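Local coordinates for protein ethylbenzene dehydrogenase alpha-subunit (Aromatoleum aromaticum, PDB 2IVF) that binds a molybdenum atom and an iron/sulfur cluster as the alpha-subunit of a dehydrogenase of the molybdopterin oxidoreductase family, at residues R322-E327 and W797-K802; A564-A569 and I937-P942; T588-R593 and D712-K717; E742-N747 and G751-D756. All coordinates share one frame; numbering follows the deposited sequence.

Contact 1 (R322-E327 and W797-K802); sequences RQFVCE and WHFDDK
Glu-327 and Lys-802 meet through a salt bridge in which the ammonium NZ of Lys-802 lies 2.5 Å from OE2 of Glu-327 and 2.9 Å from its OE1. The hydrogen bond goes to OE2, on its syn side and 33° out of the carboxylate plane. Glu-327 reaches across because its CG is anti to the backbone N (chi1 166°) and the chain beyond runs extended. Lys-802 instead bends at chi2 (-57°), which folds its chain back toward the last residues of helix 796-800, to the carbonyl of Phe-799. There NZ also donates to Phe-799 O, at 2.6 Å and in the carbonyl plane. One ammonium thus bonds to both a buried carboxylate and a main-chain oxygen. Beside it two rings touch obliquely: CE2 of Phe-324 comes within 3.9 Å of CD1 of Phe-799, and the side chains cross at about a right angle. The same Phe-799 carries the carbonyl that NZ grips. Phe-324 also meets Trp-471 edge-to-face. Lys-802 has positive phi and is the first residue to leave the helical conformation, as is common where a helix terminates. The arrangement is that of a helix C-terminus: the residue that breaks the helix sends its ammonium back to a carbonyl of the last turn, while helix 322-328, from the molybdopterin oxidoreductase family region, supplies the carboxylate.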
loop_
_atom_site.group_PDB
_atom_site.type_symbol
_atom_site.label_atom_id
_atom_site.label_comp_id
_atom_site.label_asym_id
_atom_site.label_seq_id
_atom_site.Cartn_x
_atom_site.Cartn_y
_atom_site.Cartn_z
ATOM N N ARG A 322 28.354 9.639 29.633
ATOM C CA ARG A 322 28.682 8.899 30.837
ATOM C C ARG A 322 27.595 9.012 31.889
ATOM O O ARG A 322 27.216 8.016 32.511
ATOM C CB ARG A 322 30.011 9.391 31.420
ATOM C CG ARG A 322 30.473 8.629 32.643
ATOM C CD ARG A 322 31.870 9.084 33.119
ATOM N NE ARG A 322 32.887 8.676 32.155
ATOM C CZ ARG A 322 33.607 7.561 32.226
ATOM N NH1 ARG A 322 33.481 6.719 33.238
ATOM N NH2 ARG A 322 34.476 7.306 31.271
ATOM N N GLN A 323 27.094 10.223 32.095
ATOM C CA GLN A 323 26.094 10.459 33.141
ATOM C C GLN A 323 24.800 9.669 32.900
ATOM O O GLN A 323 24.259 9.032 33.795
ATOM C CB GLN A 323 25.830 11.953 33.215
ATOM C CG GLN A 323 25.085 12.423 34.444
ATOM C CD GLN A 323 25.412 13.877 34.777
ATOM O OE1 GLN A 323 26.350 14.478 34.208
ATOM N NE2 GLN A 323 24.642 14.452 35.694
ATOM N N PHE A 324 24.329 9.703 31.670
ATOM C CA PHE A 324 23.112 9.024 31.248
ATOM C C PHE A 324 23.280 7.534 31.419
ATOM O O PHE A 324 22.384 6.851 31.932
ATOM C CB PHE A 324 22.833 9.360 29.777
ATOM C CG PHE A 324 21.531 8.810 29.238
ATOM C CD1 PHE A 324 21.425 7.494 28.788
ATOM C CD2 PHE A 324 20.410 9.633 29.142
ATOM C CE1 PHE A 324 20.230 6.988 28.285
ATOM C CE2 PHE A 324 19.209 9.144 28.615
ATOM C CZ PHE A 324 19.116 7.830 28.179
ATOM N N VAL A 325 24.419 7.013 30.965
ATOM C CA VAL A 325 24.706 5.581 31.090
ATOM C C VAL A 325 24.709 5.144 32.556
ATOM O O VAL A 325 24.106 4.150 32.948
ATOM C CB VAL A 325 26.019 5.261 30.359
ATOM C CG1 VAL A 325 26.798 4.118 30.985
ATOM C CG2 VAL A 325 25.719 5.017 28.884
ATOM N N CYS A 326 25.355 5.934 33.375
ATOM C CA CYS A 326 25.477 5.638 34.791
ATOM C C CYS A 326 24.156 5.701 35.504
ATOM O O CYS A 326 23.930 4.994 36.466
ATOM C CB CYS A 326 26.472 6.603 35.404
ATOM S SG CYS A 326 28.164 6.120 35.043
ATOM N N GLU A 327 23.253 6.524 35.015
ATOM C CA GLU A 327 21.970 6.699 35.700
ATOM C C GLU A 327 20.927 5.703 35.209
ATOM O O GLU A 327 20.204 5.100 36.023
ATOM C CB GLU A 327 21.522 8.155 35.508
ATOM C CG GLU A 327 20.104 8.512 35.837
ATOM C CD GLU A 327 19.803 9.929 35.354
ATOM O OE1 GLU A 327 20.288 10.879 36.021
ATOM O OE2 GLU A 327 19.124 10.079 34.303
ATOM N N TRP A 797 9.529 9.935 31.842
ATOM C CA TRP A 797 9.541 9.710 33.305
ATOM C C TRP A 797 10.857 9.077 33.767
ATOM O O TRP A 797 11.373 9.357 34.875
ATOM C CB TRP A 797 8.369 8.823 33.719
ATOM C CG TRP A 797 7.034 9.393 33.428
ATOM C CD1 TRP A 797 6.724 10.711 33.256
ATOM C CD2 TRP A 797 5.802 8.679 33.348
ATOM N NE1 TRP A 797 5.385 10.858 33.005
ATOM C CE2 TRP A 797 4.785 9.632 33.060
ATOM C CE3 TRP A 797 5.448 7.335 33.505
ATOM C CZ2 TRP A 797 3.445 9.283 32.931
ATOM C CZ3 TRP A 797 4.107 6.981 33.355
ATOM C CH2 TRP A 797 3.131 7.950 33.035
ATOM N N HIS A 798 11.385 8.183 32.950
ATOM C CA HIS A 798 12.673 7.594 33.256
ATOM C C HIS A 798 13.769 8.645 33.270
ATOM O O HIS A 798 14.584 8.681 34.198
ATOM C CB HIS A 798 13.008 6.433 32.322
ATOM C CG HIS A 798 11.943 5.375 32.303
ATOM N ND1 HIS A 798 11.572 4.688 33.432
ATOM C CD2 HIS A 798 11.150 4.922 31.303
ATOM C CE1 HIS A 798 10.605 3.834 33.126
ATOM N NE2 HIS A 798 10.330 3.958 31.836
ATOM N N PHE A 799 13.781 9.511 32.279
ATOM C CA PHE A 799 14.837 10.519 32.192
ATOM C C PHE A 799 14.647 11.730 33.103
ATOM O O PHE A 799 15.540 12.036 33.932
ATOM C CB PHE A 799 15.048 10.950 30.735
ATOM C CG PHE A 799 16.056 12.018 30.597
ATOM C CD1 PHE A 799 17.387 11.751 30.861
ATOM C CD2 PHE A 799 15.672 13.309 30.228
ATOM C CE1 PHE A 799 18.349 12.756 30.769
ATOM C CE2 PHE A 799 16.615 14.324 30.125
ATOM C CZ PHE A 799 17.958 14.055 30.410
ATOM N N ASP A 800 13.521 12.431 32.975
ATOM C CA ASP A 800 13.242 13.631 33.813
ATOM C C ASP A 800 13.039 13.293 35.264
ATOM O O ASP A 800 13.503 14.004 36.137
ATOM C CB ASP A 800 11.978 14.387 33.343
ATOM C CG ASP A 800 12.232 15.259 32.102
ATOM O OD1 ASP A 800 13.414 15.475 31.747
ATOM O OD2 ASP A 800 11.258 15.737 31.489
ATOM N N ASP A 801 12.264 12.252 35.516
ATOM C CA ASP A 801 11.810 11.920 36.853
ATOM C C ASP A 801 12.653 10.855 37.538
ATOM O O ASP A 801 12.478 10.563 38.715
ATOM C CB ASP A 801 10.337 11.462 36.803
ATOM C CG ASP A 801 9.388 12.606 36.498
ATOM O OD1 ASP A 801 9.838 13.766 36.619
ATOM O OD2 ASP A 801 8.216 12.320 36.154
ATOM N N LYS A 802 13.529 10.238 36.771
ATOM C CA LYS A 802 14.402 9.200 37.264
ATOM C C LYS A 802 13.620 7.983 37.715
ATOM O O LYS A 802 14.027 7.285 38.632
ATOM C CB LYS A 802 15.320 9.726 38.359
ATOM C CG LYS A 802 16.023 11.018 37.992
ATOM C CD LYS A 802 16.857 10.918 36.726
ATOM C CE LYS A 802 17.301 12.321 36.252
ATOM N NZ LYS A 802 17.978 12.244 34.931
#

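Contact 2 (A564-A569 and I937-P942); sequences AWTDPA and IGMPKP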
loop_
_atom_site.group_PDB
_atom_site.type_symbol
_atom_site.label_atom_id
_atom_site.label_comp_id
_atom_site.label_asym_id
_atom_site.label_seq_id
_atom_site.Cartn_x
_atom_site.Cartn_y
_atom_site.Cartn_z
ATOM N N ALA A 564 18.811 -28.597 12.989
ATOM C CA ALA A 564 19.462 -28.018 11.805
ATOM C C ALA A 564 18.997 -26.593 11.564
ATOM O O ALA A 564 19.754 -25.772 10.999
ATOM C CB ALA A 564 19.200 -28.902 10.546
ATOM N N TRP A 565 17.782 -26.278 12.012
ATOM C CA TRP A 565 17.182 -24.973 11.787
ATOM C C TRP A 565 17.184 -24.111 13.039
ATOM O O TRP A 565 16.526 -23.137 13.076
ATOM C CB TRP A 565 15.732 -25.123 11.316
ATOM C CG TRP A 565 15.586 -25.939 10.070
ATOM C CD1 TRP A 565 16.572 -26.248 9.161
ATOM C CD2 TRP A 565 14.389 -26.515 9.576
ATOM N NE1 TRP A 565 16.046 -26.989 8.133
ATOM C CE2 TRP A 565 14.705 -27.169 8.366
ATOM C CE3 TRP A 565 13.068 -26.573 10.051
ATOM C CZ2 TRP A 565 13.750 -27.894 7.647
ATOM C CZ3 TRP A 565 12.126 -27.273 9.327
ATOM C CH2 TRP A 565 12.470 -27.905 8.124
ATOM N N THR A 566 17.930 -24.526 14.056
ATOM C CA THR A 566 18.001 -23.863 15.352
ATOM C C THR A 566 19.334 -23.129 15.447
ATOM O O THR A 566 20.320 -23.524 14.843
ATOM C CB THR A 566 17.948 -24.963 16.493
ATOM O OG1 THR A 566 16.728 -25.718 16.386
ATOM C CG2 THR A 566 18.008 -24.357 17.895
ATOM N N ASP A 567 19.386 -22.056 16.214
ATOM C CA ASP A 567 20.669 -21.376 16.523
ATOM C C ASP A 567 21.655 -22.412 17.086
ATOM O O ASP A 567 21.369 -23.025 18.116
ATOM C CB ASP A 567 20.363 -20.262 17.545
ATOM C CG ASP A 567 21.595 -19.630 18.166
ATOM O OD1 ASP A 567 22.682 -19.711 17.565
ATOM O OD2 ASP A 567 21.436 -19.002 19.266
ATOM N N PRO A 568 22.806 -22.620 16.419
ATOM C CA PRO A 568 23.773 -23.621 16.862
ATOM C C PRO A 568 24.460 -23.347 18.189
ATOM O O PRO A 568 25.123 -24.235 18.710
ATOM C CB PRO A 568 24.827 -23.654 15.754
ATOM C CG PRO A 568 24.535 -22.540 14.840
ATOM C CD PRO A 568 23.248 -21.910 15.198
ATOM N N ALA A 569 24.320 -22.136 18.712
ATOM C CA ALA A 569 24.813 -21.786 20.034
ATOM C C ALA A 569 23.909 -22.321 21.126
ATOM O O ALA A 569 24.264 -22.252 22.312
ATOM C CB ALA A 569 24.949 -20.250 20.171
ATOM N N ILE A 937 8.500 -21.703 7.954
ATOM C CA ILE A 937 8.714 -22.558 9.129
ATOM C C ILE A 937 8.307 -21.966 10.439
ATOM O O ILE A 937 7.628 -22.635 11.199
ATOM C CB ILE A 937 10.178 -23.063 9.251
ATOM C CG1 ILE A 937 10.647 -23.774 7.967
ATOM C CG2 ILE A 937 10.325 -23.974 10.462
ATOM C CD1 ILE A 937 9.640 -24.607 7.372
ATOM N N GLY A 938 8.822 -20.782 10.748
ATOM C CA GLY A 938 8.436 -20.026 11.923
ATOM C C GLY A 938 9.139 -20.474 13.179
ATOM O O GLY A 938 8.536 -20.514 14.243
ATOM N N MET A 939 10.405 -20.820 13.065
ATOM C CA MET A 939 11.156 -21.332 14.204
ATOM C C MET A 939 11.087 -20.317 15.343
ATOM O O MET A 939 11.559 -19.209 15.179
ATOM C CB MET A 939 12.627 -21.544 13.815
ATOM C CG MET A 939 12.881 -22.571 12.737
ATOM S SD MET A 939 12.418 -24.257 13.241
ATOM C CE MET A 939 13.710 -24.684 14.419
ATOM N N PRO A 940 10.455 -20.664 16.484
ATOM C CA PRO A 940 10.433 -19.715 17.573
ATOM C C PRO A 940 11.739 -19.725 18.325
ATOM O O PRO A 940 12.338 -20.785 18.496
ATOM C CB PRO A 940 9.301 -20.230 18.474
ATOM C CG PRO A 940 8.632 -21.299 17.737
ATOM C CD PRO A 940 9.657 -21.852 16.804
ATOM N N LYS A 941 12.151 -18.563 18.814
ATOM C CA LYS A 941 13.414 -18.448 19.541
ATOM C C LYS A 941 13.268 -19.098 20.906
ATOM O O LYS A 941 12.500 -18.627 21.730
ATOM C CB LYS A 941 13.893 -16.976 19.649
ATOM C CG LYS A 941 15.256 -16.887 20.359
ATOM C CD LYS A 941 16.037 -15.668 19.941
ATOM C CE LYS A 941 17.280 -15.478 20.796
ATOM N NZ LYS A 941 18.159 -14.391 20.240
ATOM N N PRO A 942 13.961 -20.224 21.133
ATOM C CA PRO A 942 13.744 -20.965 22.368
ATOM C C PRO A 942 14.021 -20.187 23.663
ATOM O O PRO A 942 13.417 -20.500 24.687
ATOM C CB PRO A 942 14.725 -22.132 22.254
ATOM C CG PRO A 942 14.925 -22.312 20.872
ATOM C CD PRO A 942 14.933 -20.911 20.280
#
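A buried carbonyl oxygen without any hydrogen-bond partner in the model, Trp-565 O, is the notable feature here; what it meets across the contact is a methyl, CE of Met-939, at 3.5 Å. The sulfur of Met-939 lies at the rim of the indole, not over a face: SD is 5.4 Å from the centroid of the Trp-565 six-membered ring and 85° off its normal, an edge-on Met-aromatic contact. CE of Met-939 is also 3.7 Å from CB of Trp-565 and 3.7 Å from OG1 of Thr-566, whose hydroxyl is hydrogen-bonded to Asn-562 O. Bends at chi2 (-65°) and at the next torsion curl the methyl back toward the Trp-565 backbone while SD stays against the indole edge. At CE3 of Trp-565, and on to CZ3, CG2 of Ile-937 approaches obliquely, 3.8 Å from CE3. The contact joins the loop between helices 557-560 and 574-583 to the loop between strands 915-917 and 969-975, with the Ile-937 side chain about 11 Å from the bound MD1. No hydrogen bond crosses between 564-569 and 937-942. Cohesion between the two loops therefore rests on shape, dispersion and the sulfur; Thr-566, Asp-567 and Ile-937 find polar partners outside the segments, in Asn-562, Lys-832, Ser-616 and Trp-560, and Trp-565 O is the exception.

Contact 3 (T588-R593 and D712-K717); sequences TNDHIR and DHNGRK
The guanidinium of Arg-593 lies flat on one face of the His-713 ring, with centres 3.6 Å apart and planes at 12°. Asn-714 OD1 sits over the opposite face, 3.4 Å above the plane and offset toward the rim, while Asp-590 comes in at the edge. The edge contact is a His-carboxylate hydrogen bond, and the histidine belongs to a type I beta turn from Asp-712 to Gly-715, in the loop between strands 709-711 and 717-719. NE2 of His-713 donates to OD1 of Asp-590 over 2.8 Å with an N-H...acceptor angle of 143°. That oxygen lies in the ring plane, yet the donor reaches it from above the carboxylate plane. The imidazole takes up chi1 of 78°, with CG between the backbone N and the carbonyl carbon, and this turns the ring toward 588-593. Next to the guanidinium, CD of Arg-593 also lies over the ring in a CH-pi contact, 4.2 Å from the His-713 centroid. Outside the two segments, Asp-211 OD2 is hydrogen-bonded to ND1 of His-713, and Arg-593 has a salt bridge with Asp-184. Acidic partners at both ring nitrogens would tend to favour a protonated histidine, although the stacked guanidinium would work against this. Two waters bridge Asp-590 and Asn-714: one links OD1 of Asp-590 to ND2 of Asn-714. The second donates to OD2 of Asp-590 at 2.6 Å and to OD1 of Asn-714 at 3.0 Å.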
loop_
_atom_site.group_PDB
_atom_site.type_symbol
_atom_site.label_atom_id
_atom_site.label_comp_id
_atom_site.label_asym_id
_atom_site.label_seq_id
_atom_site.Cartn_x
_atom_site.Cartn_y
_atom_site.Cartn_z
ATOM N N THR A 588 2.212 -22.596 32.454
ATOM C CA THR A 588 1.160 -23.321 33.180
ATOM C C THR A 588 0.075 -23.790 32.217
ATOM O O THR A 588 0.165 -23.536 31.012
ATOM C CB THR A 588 0.532 -22.405 34.208
ATOM O OG1 THR A 588 -0.178 -21.351 33.543
ATOM C CG2 THR A 588 1.619 -21.811 35.137
ATOM N N ASN A 589 -0.954 -24.469 32.736
ATOM C CA ASN A 589 -2.065 -24.921 31.883
ATOM C C ASN A 589 -2.934 -23.797 31.353
ATOM O O ASN A 589 -3.762 -24.024 30.447
ATOM C CB ASN A 589 -2.978 -25.943 32.596
ATOM C CG ASN A 589 -3.835 -26.802 31.573
ATOM O OD1 ASN A 589 -4.384 -26.282 30.554
ATOM N ND2 ASN A 589 -3.918 -28.098 31.837
ATOM N N ASP A 590 -2.812 -22.596 31.913
ATOM C CA ASP A 590 -3.558 -21.456 31.348
ATOM C C ASP A 590 -2.860 -20.796 30.170
ATOM O O ASP A 590 -3.444 -19.937 29.503
ATOM C CB ASP A 590 -3.903 -20.431 32.423
ATOM C CG ASP A 590 -4.961 -20.950 33.382
ATOM O OD1 ASP A 590 -5.591 -21.993 33.076
ATOM O OD2 ASP A 590 -5.170 -20.311 34.427
ATOM N N HIS A 591 -1.617 -21.210 29.949
ATOM C CA HIS A 591 -0.822 -20.881 28.748
ATOM C C HIS A 591 -0.910 -21.967 27.685
ATOM O O HIS A 591 -0.958 -21.704 26.514
ATOM C CB HIS A 591 0.671 -20.709 29.103
ATOM C CG HIS A 591 0.939 -19.621 30.096
ATOM N ND1 HIS A 591 0.534 -18.320 29.888
ATOM C CD2 HIS A 591 1.542 -19.641 31.307
ATOM C CE1 HIS A 591 0.903 -17.581 30.924
ATOM N NE2 HIS A 591 1.501 -18.366 31.807
ATOM N N ILE A 592 -0.867 -23.218 28.097
ATOM C CA ILE A 592 -0.812 -24.303 27.129
ATOM C C ILE A 592 -2.222 -24.833 26.822
ATOM O O ILE A 592 -2.633 -25.832 27.332
ATOM C CB ILE A 592 0.130 -25.402 27.616
ATOM C CG1 ILE A 592 1.547 -24.815 27.700
ATOM C CG2 ILE A 592 0.085 -26.612 26.638
ATOM C CD1 ILE A 592 2.482 -25.525 28.602
ATOM N N ARG A 593 -2.930 -24.115 25.961
ATOM C CA ARG A 593 -4.313 -24.407 25.596
ATOM C C ARG A 593 -4.445 -24.290 24.082
ATOM O O ARG A 593 -3.719 -23.480 23.471
ATOM C CB ARG A 593 -5.283 -23.399 26.235
ATOM C CG ARG A 593 -5.258 -23.353 27.736
ATOM C CD ARG A 593 -6.298 -22.401 28.314
ATOM N NE ARG A 593 -7.686 -22.788 27.994
ATOM C CZ ARG A 593 -8.710 -21.926 27.935
ATOM N NH1 ARG A 593 -8.527 -20.630 28.201
ATOM N NH2 ARG A 593 -9.927 -22.342 27.622
ATOM N N ASP A 712 -16.062 -25.215 31.567
ATOM C CA ASP A 712 -14.970 -24.360 31.083
ATOM C C ASP A 712 -13.647 -25.096 31.291
ATOM O O ASP A 712 -13.654 -26.250 31.715
ATOM C CB ASP A 712 -15.003 -22.973 31.745
ATOM C CG ASP A 712 -14.668 -23.011 33.207
ATOM O OD1 ASP A 712 -14.225 -24.070 33.688
ATOM O OD2 ASP A 712 -14.866 -21.981 33.867
ATOM N N HIS A 713 -12.512 -24.478 30.976
ATOM C CA HIS A 713 -11.259 -25.231 31.052
ATOM C C HIS A 713 -10.848 -25.619 32.479
ATOM O O HIS A 713 -10.076 -26.547 32.646
ATOM C CB HIS A 713 -10.104 -24.576 30.301
ATOM C CG HIS A 713 -9.466 -23.423 31.008
ATOM N ND1 HIS A 713 -10.094 -22.206 31.175
ATOM C CD2 HIS A 713 -8.220 -23.276 31.517
ATOM C CE1 HIS A 713 -9.270 -21.368 31.782
ATOM N NE2 HIS A 713 -8.124 -21.990 31.994
ATOM N N ASN A 714 -11.374 -24.934 33.488
ATOM C CA ASN A 714 -11.105 -25.314 34.877
ATOM C C ASN A 714 -12.146 -26.235 35.433
ATOM O O ASN A 714 -12.062 -26.620 36.591
ATOM C CB ASN A 714 -10.977 -24.072 35.745
ATOM C CG ASN A 714 -9.751 -23.276 35.403
ATOM O OD1 ASN A 714 -9.825 -22.066 35.172
ATOM N ND2 ASN A 714 -8.606 -23.961 35.328
ATOM N N GLY A 715 -13.122 -26.606 34.606
ATOM C CA GLY A 715 -14.157 -27.562 34.988
ATOM C C GLY A 715 -15.336 -26.964 35.736
ATOM O O GLY A 715 -16.119 -27.697 36.329
ATOM N N ARG A 716 -15.446 -25.641 35.727
ATOM C CA ARG A 716 -16.624 -24.955 36.224
ATOM C C ARG A 716 -17.707 -24.932 35.142
ATOM O O ARG A 716 -17.414 -24.863 33.950
ATOM C CB ARG A 716 -16.273 -23.525 36.643
ATOM C CG ARG A 716 -15.270 -23.447 37.791
ATOM C CD ARG A 716 -14.634 -22.046 37.918
ATOM N NE ARG A 716 -15.524 -21.058 38.553
ATOM C CZ ARG A 716 -15.902 -19.883 38.023
ATOM N NH1 ARG A 716 -15.493 -19.491 36.821
ATOM N NH2 ARG A 716 -16.707 -19.081 38.715
ATOM N N LYS A 717 -18.958 -24.965 35.571
ATOM C CA LYS A 717 -20.088 -25.069 34.660
ATOM C C LYS A 717 -20.574 -23.695 34.219
ATOM O O LYS A 717 -20.713 -22.800 35.037
ATOM C CB LYS A 717 -21.242 -25.809 35.341
ATOM C CG LYS A 717 -21.197 -27.351 35.209
ATOM C CD LYS A 717 -19.885 -27.938 35.698
ATOM C CE LYS A 717 -19.966 -29.453 35.878
ATOM N NZ LYS A 717 -18.624 -30.021 36.248
HETATM O O HOH W 1 -5.857 -23.630 35.070
HETATM O O HOH W 2 -7.649 -19.990 35.101
#

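Contact 4 (E742-N747 and G751-D756); sequences EMVDIN and GVFAKD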
loop_
_atom_site.group_PDB
_atom_site.type_symbol
_atom_site.label_atom_id
_atom_site.label_comp_id
_atom_site.label_asym_id
_atom_site.label_seq_id
_atom_site.Cartn_x
_atom_site.Cartn_y
_atom_site.Cartn_z
ATOM N N GLU A 742 -20.885 2.908 23.328
ATOM C CA GLU A 742 -20.240 2.391 24.531
ATOM C C GLU A 742 -18.714 2.623 24.506
ATOM O O GLU A 742 -18.121 2.968 25.543
ATOM C CB GLU A 742 -20.529 0.903 24.697
ATOM C CG GLU A 742 -19.925 0.298 25.933
ATOM C CD GLU A 742 -20.409 0.900 27.208
ATOM O OE1 GLU A 742 -21.500 1.506 27.235
ATOM O OE2 GLU A 742 -19.679 0.769 28.213
ATOM N N MET A 743 -18.100 2.439 23.354
ATOM C CA MET A 743 -16.665 2.711 23.229
ATOM C C MET A 743 -16.374 4.174 23.460
ATOM O O MET A 743 -15.348 4.500 24.012
ATOM C CB MET A 743 -16.142 2.326 21.880
ATOM C CG MET A 743 -16.045 0.852 21.675
ATOM S SD MET A 743 -15.259 0.537 20.128
ATOM C CE MET A 743 -14.944 -1.212 20.386
ATOM N N VAL A 744 -17.283 5.063 23.042
ATOM C CA VAL A 744 -17.066 6.489 23.291
ATOM C C VAL A 744 -17.116 6.731 24.801
ATOM O O VAL A 744 -16.288 7.444 25.340
ATOM C CB VAL A 744 -18.061 7.374 22.541
ATOM C CG1 VAL A 744 -18.008 8.813 23.080
ATOM C CG2 VAL A 744 -17.763 7.324 21.027
ATOM N N ASP A 745 -18.067 6.115 25.484
ATOM C CA ASP A 745 -18.186 6.237 26.954
ATOM C C ASP A 745 -16.957 5.688 27.669
ATOM O O ASP A 745 -16.513 6.236 28.664
ATOM C CB ASP A 745 -19.403 5.487 27.464
ATOM C CG ASP A 745 -20.679 6.320 27.410
ATOM O OD1 ASP A 745 -20.630 7.496 26.948
ATOM O OD2 ASP A 745 -21.706 5.788 27.870
ATOM N N ILE A 746 -16.452 4.579 27.171
ATOM C CA ILE A 746 -15.232 3.976 27.699
ATOM C C ILE A 746 -14.076 4.972 27.526
ATOM O O ILE A 746 -13.398 5.262 28.485
ATOM C CB ILE A 746 -14.885 2.644 26.999
ATOM C CG1 ILE A 746 -15.895 1.544 27.363
ATOM C CG2 ILE A 746 -13.402 2.255 27.306
ATOM C CD1 ILE A 746 -15.828 0.326 26.424
ATOM N N ASN A 747 -13.905 5.548 26.324
ATOM C CA ASN A 747 -12.848 6.528 26.096
ATOM C C ASN A 747 -12.974 7.749 26.998
ATOM O O ASN A 747 -11.963 8.325 27.451
ATOM C CB ASN A 747 -12.801 6.968 24.602
ATOM C CG ASN A 747 -12.087 5.961 23.697
ATOM O OD1 ASN A 747 -12.062 6.129 22.480
ATOM N ND2 ASN A 747 -11.528 4.922 24.266
ATOM N N GLY A 751 -10.185 8.740 30.143
ATOM C CA GLY A 751 -9.402 9.914 29.756
ATOM C C GLY A 751 -8.857 9.972 28.342
ATOM O O GLY A 751 -8.069 10.864 27.996
ATOM N N VAL A 752 -9.235 9.018 27.512
ATOM C CA VAL A 752 -8.770 8.987 26.123
ATOM C C VAL A 752 -9.512 10.055 25.333
ATOM O O VAL A 752 -8.925 10.726 24.487
ATOM C CB VAL A 752 -8.940 7.561 25.537
ATOM C CG1 VAL A 752 -8.879 7.544 24.015
ATOM C CG2 VAL A 752 -7.898 6.604 26.192
ATOM N N PHE A 753 -10.776 10.237 25.662
ATOM C CA PHE A 753 -11.551 11.364 25.158
ATOM C C PHE A 753 -11.795 12.242 26.365
ATOM O O PHE A 753 -11.811 11.767 27.506
ATOM C CB PHE A 753 -12.886 10.884 24.598
ATOM C CG PHE A 753 -12.832 10.275 23.210
ATOM C CD1 PHE A 753 -11.652 10.079 22.514
ATOM C CD2 PHE A 753 -14.014 9.816 22.630
ATOM C CE1 PHE A 753 -11.652 9.484 21.268
ATOM C CE2 PHE A 753 -14.018 9.204 21.377
ATOM C CZ PHE A 753 -12.845 9.030 20.707
ATOM N N ALA A 754 -12.007 13.531 26.112
ATOM C CA ALA A 754 -12.490 14.424 27.138
ATOM C C ALA A 754 -13.784 13.910 27.710
ATOM O O ALA A 754 -14.584 13.227 27.023
ATOM C CB ALA A 754 -12.670 15.807 26.577
ATOM N N LYS A 755 -14.006 14.199 28.984
ATOM C CA LYS A 755 -15.238 13.744 29.653
ATOM C C LYS A 755 -16.531 14.219 28.969
ATOM O O LYS A 755 -17.523 13.527 28.990
ATOM C CB LYS A 755 -15.244 14.172 31.099
ATOM C CG LYS A 755 -15.499 15.653 31.280
ATOM C CD LYS A 755 -15.441 16.091 32.756
ATOM C CE LYS A 755 -15.730 17.622 32.860
ATOM N NZ LYS A 755 -15.455 18.236 34.225
ATOM N N ASP A 756 -16.508 15.397 28.369
ATOM C CA ASP A 756 -17.671 15.939 27.628
ATOM C C ASP A 756 -17.671 15.658 26.105
ATOM O O ASP A 756 -18.439 16.234 25.352
ATOM C CB ASP A 756 -17.771 17.458 27.892
ATOM C CG ASP A 756 -16.589 18.250 27.334
ATOM O OD1 ASP A 756 -15.607 17.658 26.831
ATOM O OD2 ASP A 756 -16.658 19.497 27.403
#
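Asn-747 and Phe-753 form the tight part of this contact. CB of Asn-747 makes a CH-pi contact over the face of the Phe-753 ring, 3.8 Å from its centroid, and the amide continues across that same face. A chi2 of 175° carries OD1 outward to 3.5 Å from CZ of Phe-753. Amide and ring planes are 72° apart, and OD1 is buried without any polar partner in the model. Backbone bonds clamp the pair: Phe-753 N donates to Asn-747 O at 2.9 Å, almost straight at 177° but from above the carbonyl plane, and Val-752 N adds a weak bond to the same oxygen. With Gly-751 at positive phi just past the helix, this is a chain reversal at a helix C-terminus. CG1 of Val-752 rests 3.6 Å from CG of Asn-747. Packing is looser at the ring edge, where Val-744 CG1 stays 4.1 Å from Phe-753 CD2. Beyond it, Ala-754 and Lys-755 direct their CB atoms away from the helix, and Lys-755 and Asp-756 are exposed. The chain thus doubles back on the C-terminal part of helix 736-749, burying Phe-753 among Tyr-757, Phe-671 and Phe-762, with strand 659-661 touching both Asn-747 and Phe-753 and helix 486-493 reaching Asn-747.

In the fold
Contacts 2 and 4 are buried, whereas contacts 1 and 3 are partly so and rely on charged groups. Contact 1 holds two helices about 470 residues apart, and contact 4 only a helix and the loop that follows it. Contacts 2 and 3 each join loops; helix 574-583 lies in the chain between their first segments, and the nearest atoms of these two contacts are about 13 Å apart. Contacts 2 and 4 lie on opposite sides of the chain's centre, their own centres about 45 Å apart. Of the buried pair, contact 2 has no hydrogen bond between its segments, while contact 4 combines ring packing with main-chain bonds; bridging waters appear in contact 3.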